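Local structure of monosaccharide ABC transporter substrate-binding protein, CUT2 family (Bradyrhizobium sp., 4YHS) at residues Y277-P280 and G281-E284; P295-M299 and V300-R304. The protein probably binds a sugar or related polyol in the periplasm and delivers it to a CUT2-family ABC transporter for import. All coordinates share one frame; numbering follows the deposited sequence.

Contact 1 (Y277-P280 and G281-E284); sequences YMTP and GVYE
With chi1 of Thr-279 at 64°, OG1 sits between the backbone N and the carbonyl carbon, directed forward over the first turn of helix 280-287, where it meets Val-282. The arrangement is a threonine N-cap, in the loop after strand 272-275: Val-282 N donates to Thr-279 OG1 at 3.0 Å in a nearly straight bond (165°). Val-282 CG2 lies beside its own backbone N and also comes within 3.2 Å of Thr-279 OG1, the two side chains crossing at about a right angle. Threonine suits the cap because its short hydroxyl arm reaches an N-H of the first turn, for which no preceding helical carbonyl is available. Tyr-277, in the same loop, borders a bound bis-tris, probably from the crystallisation liquor.

The regular helical bonds start at once. Tyr-283 N reaches Thr-279 O at 2.9 Å, almost in line with the carbonyl, and Glu-284 N reaches Pro-280 O at 2.9 Å. Pro-280 fits the first helical position, where its missing N-H costs no bond and its ring favours a helical phi. On the buried side, selenomethionine Met-278 bends at chi2 and chi3 and lays SE alongside the turn, 4.0 Å from Tyr-283 CB and 4.2 Å from Val-282 CG1; SE stands at the edge of the Tyr-283 ring, near its plane. Ala-294 of strand 293-296 touches both Met-278 and Val-282.

Replacing Thr-279 with valine would probably leave Val-282 N without its cap and deprive Glu-256, on helix 252-264, of its hydroxyl partner. Thr-279 OG1 thus serves two elements, accepting from Val-282 N while hydrogen-bonding to Glu-256, whose carboxylate, near the helix start, would probably be stabilised by the helix dipole.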
ATOM      1  N   TYR A 277      -5.579  -1.916  -5.979  1.00 14.99           N
ATOM      2  CA  TYR A 277      -4.257  -2.019  -5.350  1.00 15.38           C
ATOM      3  C   TYR A 277      -3.372  -3.024  -6.128  1.00 18.25           C
ATOM      4  O   TYR A 277      -3.831  -3.710  -7.059  1.00 18.43           O
ATOM      5  CB  TYR A 277      -4.391  -2.365  -3.835  1.00 14.27           C
ATOM      6  CG  TYR A 277      -4.974  -3.706  -3.462  1.00 13.08           C
ATOM      7  CD1 TYR A 277      -4.149  -4.825  -3.288  1.00 18.91           C
ATOM      8  CD2 TYR A 277      -6.332  -3.858  -3.229  1.00 12.04           C
ATOM      9  CE1 TYR A 277      -4.664  -6.041  -2.936  1.00 17.43           C
ATOM     10  CE2 TYR A 277      -6.863  -5.089  -2.891  1.00 17.59           C
ATOM     11  CZ  TYR A 277      -6.031  -6.173  -2.731  1.00 22.88           C
ATOM     12  OH  TYR A 277      -6.554  -7.398  -2.400  1.00 23.32           O
HETATM   13  N   MSE A 278      -2.079  -3.059  -5.788  1.00 13.44           N
HETATM   14  CA  MSE A 278      -1.083  -3.748  -6.613  1.00 16.03           C
HETATM   15  C   MSE A 278      -0.572  -5.035  -5.983  1.00 23.62           C
HETATM   16  O   MSE A 278      -0.303  -5.069  -4.776  1.00 19.66           O
HETATM   17  CB  MSE A 278       0.108  -2.810  -6.860  1.00 19.22           C
HETATM   18  CG  MSE A 278       1.195  -3.387  -7.730  1.00 17.43           C
HETATM   19 SE   MSE A 278       0.563  -3.758  -9.571  1.00 26.03          SE
HETATM   20  CE  MSE A 278       0.068  -1.953 -10.120  1.00 15.23           C
ATOM     21  N   THR A 279      -0.444  -6.069  -6.819  1.00 14.70           N
ATOM     22  CA  THR A 279       0.096  -7.391  -6.434  1.00 13.12           C
ATOM     23  C   THR A 279       0.914  -7.904  -7.604  1.00 13.49           C
ATOM     24  O   THR A 279       0.755  -7.400  -8.712  1.00 14.30           O
ATOM     25  CB  THR A 279      -0.970  -8.418  -6.160  1.00 16.53           C
ATOM     26  OG1 THR A 279      -1.693  -8.652  -7.365  1.00 16.06           O
ATOM     27  CG2 THR A 279      -1.921  -7.978  -5.041  1.00 18.08           C
ATOM     28  N   PRO A 280       1.767  -8.916  -7.380  1.00 14.12           N
ATOM     29  CA  PRO A 280       2.473  -9.468  -8.543  1.00 13.30           C
ATOM     30  C   PRO A 280       1.526 -10.013  -9.632  1.00 15.71           C
ATOM     31  O   PRO A 280       1.825  -9.843 -10.821  1.00 15.10           O
ATOM     32  CB  PRO A 280       3.338 -10.577  -7.925  1.00 17.72           C
ATOM     33  CG  PRO A 280       3.624 -10.073  -6.546  1.00 18.40           C
ATOM     34  CD  PRO A 280       2.310  -9.439  -6.116  1.00 17.30           C
ATOM     35  N   GLY A 281       0.427 -10.642  -9.240  1.00 15.87           N
ATOM     36  CA  GLY A 281      -0.534 -11.184 -10.191  1.00 19.99           C
ATOM     37  C   GLY A 281      -1.182 -10.082 -11.023  1.00 14.70           C
ATOM     38  O   GLY A 281      -1.349 -10.206 -12.232  1.00 17.39           O
ATOM     39  N   VAL A 282      -1.532  -8.973 -10.381  1.00 15.13           N
ATOM     40  CA  VAL A 282      -2.085  -7.840 -11.113  1.00 12.89           C
ATOM     41  C   VAL A 282      -1.036  -7.232 -12.066  1.00 15.96           C
ATOM     42  O   VAL A 282      -1.322  -6.943 -13.231  1.00 14.23           O
ATOM     43  CB  VAL A 282      -2.615  -6.773 -10.157  1.00 15.50           C
ATOM     44  CG1 VAL A 282      -2.983  -5.448 -10.911  1.00 22.64           C
ATOM     45  CG2 VAL A 282      -3.828  -7.315  -9.399  1.00 14.90           C
ATOM     46  N   TYR A 283       0.197  -7.120 -11.594  1.00 16.24           N
ATOM     47  CA  TYR A 283       1.311  -6.592 -12.394  1.00 15.66           C
ATOM     48  C   TYR A 283       1.495  -7.439 -13.658  1.00 15.09           C
ATOM     49  O   TYR A 283       1.591  -6.913 -14.766  1.00 15.65           O
ATOM     50  CB  TYR A 283       2.574  -6.565 -11.516  1.00 16.55           C
ATOM     51  CG  TYR A 283       3.793  -5.882 -12.103  1.00 14.71           C
ATOM     52  CD1 TYR A 283       3.998  -4.518 -11.952  1.00 17.10           C
ATOM     53  CD2 TYR A 283       4.744  -6.603 -12.780  1.00 17.61           C
ATOM     54  CE1 TYR A 283       5.137  -3.900 -12.491  1.00 17.60           C
ATOM     55  CE2 TYR A 283       5.866  -6.001 -13.299  1.00 24.34           C
ATOM     56  CZ  TYR A 283       6.065  -4.659 -13.134  1.00 20.14           C
ATOM     57  OH  TYR A 283       7.186  -4.085 -13.695  1.00 26.26           O
ATOM     58  N   GLU A 284       1.539  -8.755 -13.500  1.00 18.07           N
ATOM     59  CA  GLU A 284       1.778  -9.619 -14.640  1.00 15.90           C
ATOM     60  C   GLU A 284       0.607  -9.497 -15.615  1.00 12.31           C
ATOM     61  O   GLU A 284       0.789  -9.467 -16.832  1.00 15.70           O
ATOM     62  CB  GLU A 284       1.972 -11.066 -14.189  1.00 16.48           C
ATOM     63  CG  GLU A 284       2.083 -12.061 -15.315  1.00 24.68           C
ATOM     64  CD  GLU A 284       3.348 -11.882 -16.188  1.00 34.24           C
ATOM     65  OE1 GLU A 284       4.276 -11.135 -15.813  1.00 30.77           O
ATOM     66  OE2 GLU A 284       3.406 -12.495 -17.273  1.00 36.05           O
TER

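Contact 2 (P295-M299 and V300-R304); sequences PADSM and VIQGR
The backbone leaves strand 293-296 through Asp-297, takes a left-handed conformation at Ser-298 and enters helix 299-314, and Asp-297 O lies beside the Gln-302 side chain. This strand-to-helix turn of the periplasmic binding protein fold joins strand 293-296, paired antiparallel with strand 322-331, to helix 299-314. Ser-298 occupies the N-cap position, but its hydroxyl makes no capping bond and instead binds Tyr-29. Ser-298 O begins the helical pattern, accepting from Gln-302 N at 3.1 Å in the carbonyl plane; Gly-303 N follows, donating to Met-299 O at 3.2 Å.

Gln-302 supplies the side-chain tie. Its CG stands beside the backbone N (chi1 -71°), and the chain then extends beyond CG, carrying the amide back past the start of the helix. A glutamine suits this place because it is long enough to span the turn and ends in an N-H donor. On the apolar flanks, Ile-301 CG1 rests 3.9 Å from Ser-298 CB, while the bent selenomethionine Met-299 lays SE 4.1 Å from Val-300 CG2. Met-299 also packs on Tyr-72 and Val-76 of helix 71-87, a setting that suits a flexible, apolar side chain. Gly-303 avoids the crowding that a CB would meet at Val-300 O.

The amide nitrogen of Gln-302 serves two acceptors on Asp-297. Gln-302 NE2 donates to Asp-297 O at 2.9 Å, arriving from above the carbonyl plane although the oxygen lies close to the plane of the glutamine amide. Toward the carboxylate, whose OD2 also binds the Tyr-72 hydroxyl, the bond is weak: Gln-302 NE2 and Asp-297 OD2 are 3.0 Å apart with an N-H...O angle of 143°, and the carboxylate and amide planes stand 86° apart.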
ATOM      1  N   PRO A 295      -3.701   1.053  -9.228  1.00 17.06           N
ATOM      2  CA  PRO A 295      -2.797   2.014  -8.580  1.00 14.22           C
ATOM      3  C   PRO A 295      -1.661   1.311  -7.849  1.00 14.37           C
ATOM      4  O   PRO A 295      -1.826   0.174  -7.392  1.00 14.71           O
ATOM      5  CB  PRO A 295      -3.689   2.726  -7.583  1.00 12.49           C
ATOM      6  CG  PRO A 295      -4.687   1.708  -7.187  1.00 16.72           C
ATOM      7  CD  PRO A 295      -4.963   0.902  -8.467  1.00 13.72           C
ATOM      8  N   ALA A 296      -0.534   1.999  -7.724  1.00 14.88           N
ATOM      9  CA  ALA A 296       0.562   1.488  -6.914  1.00 17.01           C
ATOM     10  C   ALA A 296       0.793   2.444  -5.765  1.00 12.98           C
ATOM     11  O   ALA A 296       0.841   3.654  -5.980  1.00 16.51           O
ATOM     12  CB  ALA A 296       1.806   1.330  -7.744  1.00 18.13           C
ATOM     13  N   ASP A 297       0.962   1.902  -4.568  1.00 11.39           N
ATOM     14  CA  ASP A 297       1.290   2.737  -3.384  1.00 13.09           C
ATOM     15  C   ASP A 297       2.779   2.751  -3.094  1.00 13.04           C
ATOM     16  O   ASP A 297       3.224   3.359  -2.110  1.00 13.90           O
ATOM     17  CB  ASP A 297       0.518   2.292  -2.134  1.00 15.12           C
ATOM     18  CG  ASP A 297       1.017   0.983  -1.526  1.00 20.18           C
ATOM     19  OD1 ASP A 297       1.710   0.214  -2.200  1.00 19.30           O
ATOM     20  OD2 ASP A 297       0.647   0.716  -0.374  1.00 20.80           O
ATOM     21  N   SER A 298       3.543   2.164  -3.998  1.00 11.48           N
ATOM     22  CA  SER A 298       5.003   2.138  -3.851  1.00 13.28           C
ATOM     23  C   SER A 298       5.376   1.666  -2.433  1.00 14.22           C
ATOM     24  O   SER A 298       6.080   2.370  -1.682  1.00 13.09           O
ATOM     25  CB  SER A 298       5.616   3.527  -4.119  1.00 13.64           C
ATOM     26  OG  SER A 298       5.448   3.930  -5.457  1.00 14.29           O
HETATM   27  N   MSE A 299       4.880   0.496  -2.038  1.00 12.30           N
HETATM   28  CA  MSE A 299       5.106   0.029  -0.658  1.00 13.68           C
HETATM   29  C   MSE A 299       6.575  -0.196  -0.335  1.00 10.98           C
HETATM   30  O   MSE A 299       6.991  -0.072   0.818  1.00 12.80           O
HETATM   31  CB  MSE A 299       4.305  -1.254  -0.371  1.00 12.28           C
HETATM   32  CG  MSE A 299       4.940  -2.603  -0.662  1.00 12.85           C
HETATM   33 SE   MSE A 299       5.152  -2.955  -2.580  1.00 21.74          SE
HETATM   34  CE  MSE A 299       3.315  -3.487  -3.100  1.00 14.06           C
ATOM     35  N   VAL A 300       7.372  -0.499  -1.343  1.00 12.75           N
ATOM     36  CA  VAL A 300       8.821  -0.575  -1.142  1.00 12.41           C
ATOM     37  C   VAL A 300       9.380   0.762  -0.606  1.00 10.82           C
ATOM     38  O   VAL A 300      10.149   0.801   0.378  1.00 12.37           O
ATOM     39  CB  VAL A 300       9.562  -0.933  -2.450  1.00 12.54           C
ATOM     40  CG1 VAL A 300      11.040  -0.937  -2.229  1.00 10.84           C
ATOM     41  CG2 VAL A 300       9.133  -2.279  -3.009  1.00 10.62           C
ATOM     42  N   ILE A 301       8.972   1.838  -1.262  1.00 14.53           N
ATOM     43  CA  ILE A 301       9.357   3.191  -0.901  1.00 15.86           C
ATOM     44  C   ILE A 301       8.803   3.610   0.479  1.00 10.94           C
ATOM     45  O   ILE A 301       9.464   4.359   1.198  1.00 14.50           O
ATOM     46  CB  ILE A 301       8.898   4.212  -1.982  1.00 12.60           C
ATOM     47  CG1 ILE A 301       9.409   3.821  -3.401  1.00 11.36           C
ATOM     48  CG2 ILE A 301       9.390   5.598  -1.620  1.00 15.20           C
ATOM     49  CD1 ILE A 301      10.930   3.592  -3.524  1.00 15.96           C
ATOM     50  N   GLN A 302       7.601   3.142   0.860  1.00 11.40           N
ATOM     51  CA  GLN A 302       7.132   3.331   2.232  1.00 10.82           C
ATOM     52  C   GLN A 302       8.141   2.752   3.220  1.00 12.65           C
ATOM     53  O   GLN A 302       8.475   3.411   4.213  1.00 12.79           O
ATOM     54  CB  GLN A 302       5.759   2.712   2.425  1.00 12.08           C
ATOM     55  CG  GLN A 302       4.678   3.501   1.706  1.00 11.95           C
ATOM     56  CD  GLN A 302       3.329   2.841   1.793  1.00 13.17           C
ATOM     57  OE1 GLN A 302       2.849   2.522   2.886  1.00 13.49           O
ATOM     58  NE2 GLN A 302       2.705   2.602   0.636  1.00 11.96           N
ATOM     59  N   GLY A 303       8.666   1.566   2.930  1.00 13.63           N
ATOM     60  CA  GLY A 303       9.728   0.988   3.732  1.00 15.49           C
ATOM     61  C   GLY A 303      10.994   1.836   3.763  1.00 12.14           C
ATOM     62  O   GLY A 303      11.526   2.126   4.849  1.00 11.88           O
ATOM     63  N   ARG A 304      11.488   2.232   2.599  1.00 11.87           N
ATOM     64  CA  ARG A 304      12.675   3.113   2.546  1.00 11.48           C
ATOM     65  C   ARG A 304      12.503   4.435   3.329  1.00 14.80           C
ATOM     66  O   ARG A 304      13.415   4.852   4.021  1.00 14.68           O
ATOM     67  CB  ARG A 304      13.029   3.473   1.095  1.00 15.11           C
ATOM     68  CG  ARG A 304      13.359   2.315   0.156  1.00 15.91           C
ATOM     69  CD  ARG A 304      13.942   2.858  -1.139  1.00 15.53           C
ATOM     70  NE  ARG A 304      14.350   1.810  -2.109  1.00 16.55           N
ATOM     71  CZ  ARG A 304      15.586   1.318  -2.200  1.00 14.96           C
ATOM     72  NH1 ARG A 304      16.544   1.735  -1.363  1.00 18.57           N
ATOM     73  NH2 ARG A 304      15.893   0.414  -3.145  1.00 18.44           N
TER

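Overall arrangement
Both contacts are helix starts, but the strands before them belong to different sheets: 272-275, before contact 1, to the four-stranded parallel sheet, and 293-296, before contact 2, to the mixed one. They meet where Met-278 CB packs 3.6 Å from Pro-295 O. Contact 2 is wholly buried, about 6 Å from the chain centre to its own centre; contact 1, about 12 Å out, is partly buried. A side-chain hydroxyl closes the helix start in contact 1; in contact 2 a glutamine amide reaches back from within the helix. Bis-tris, probably from the crystallisation liquor, lies about 3 Å from the side chain of Tyr-277 and about 5 Å from that of Asp-297 (nearest atoms), which may mark a pocket.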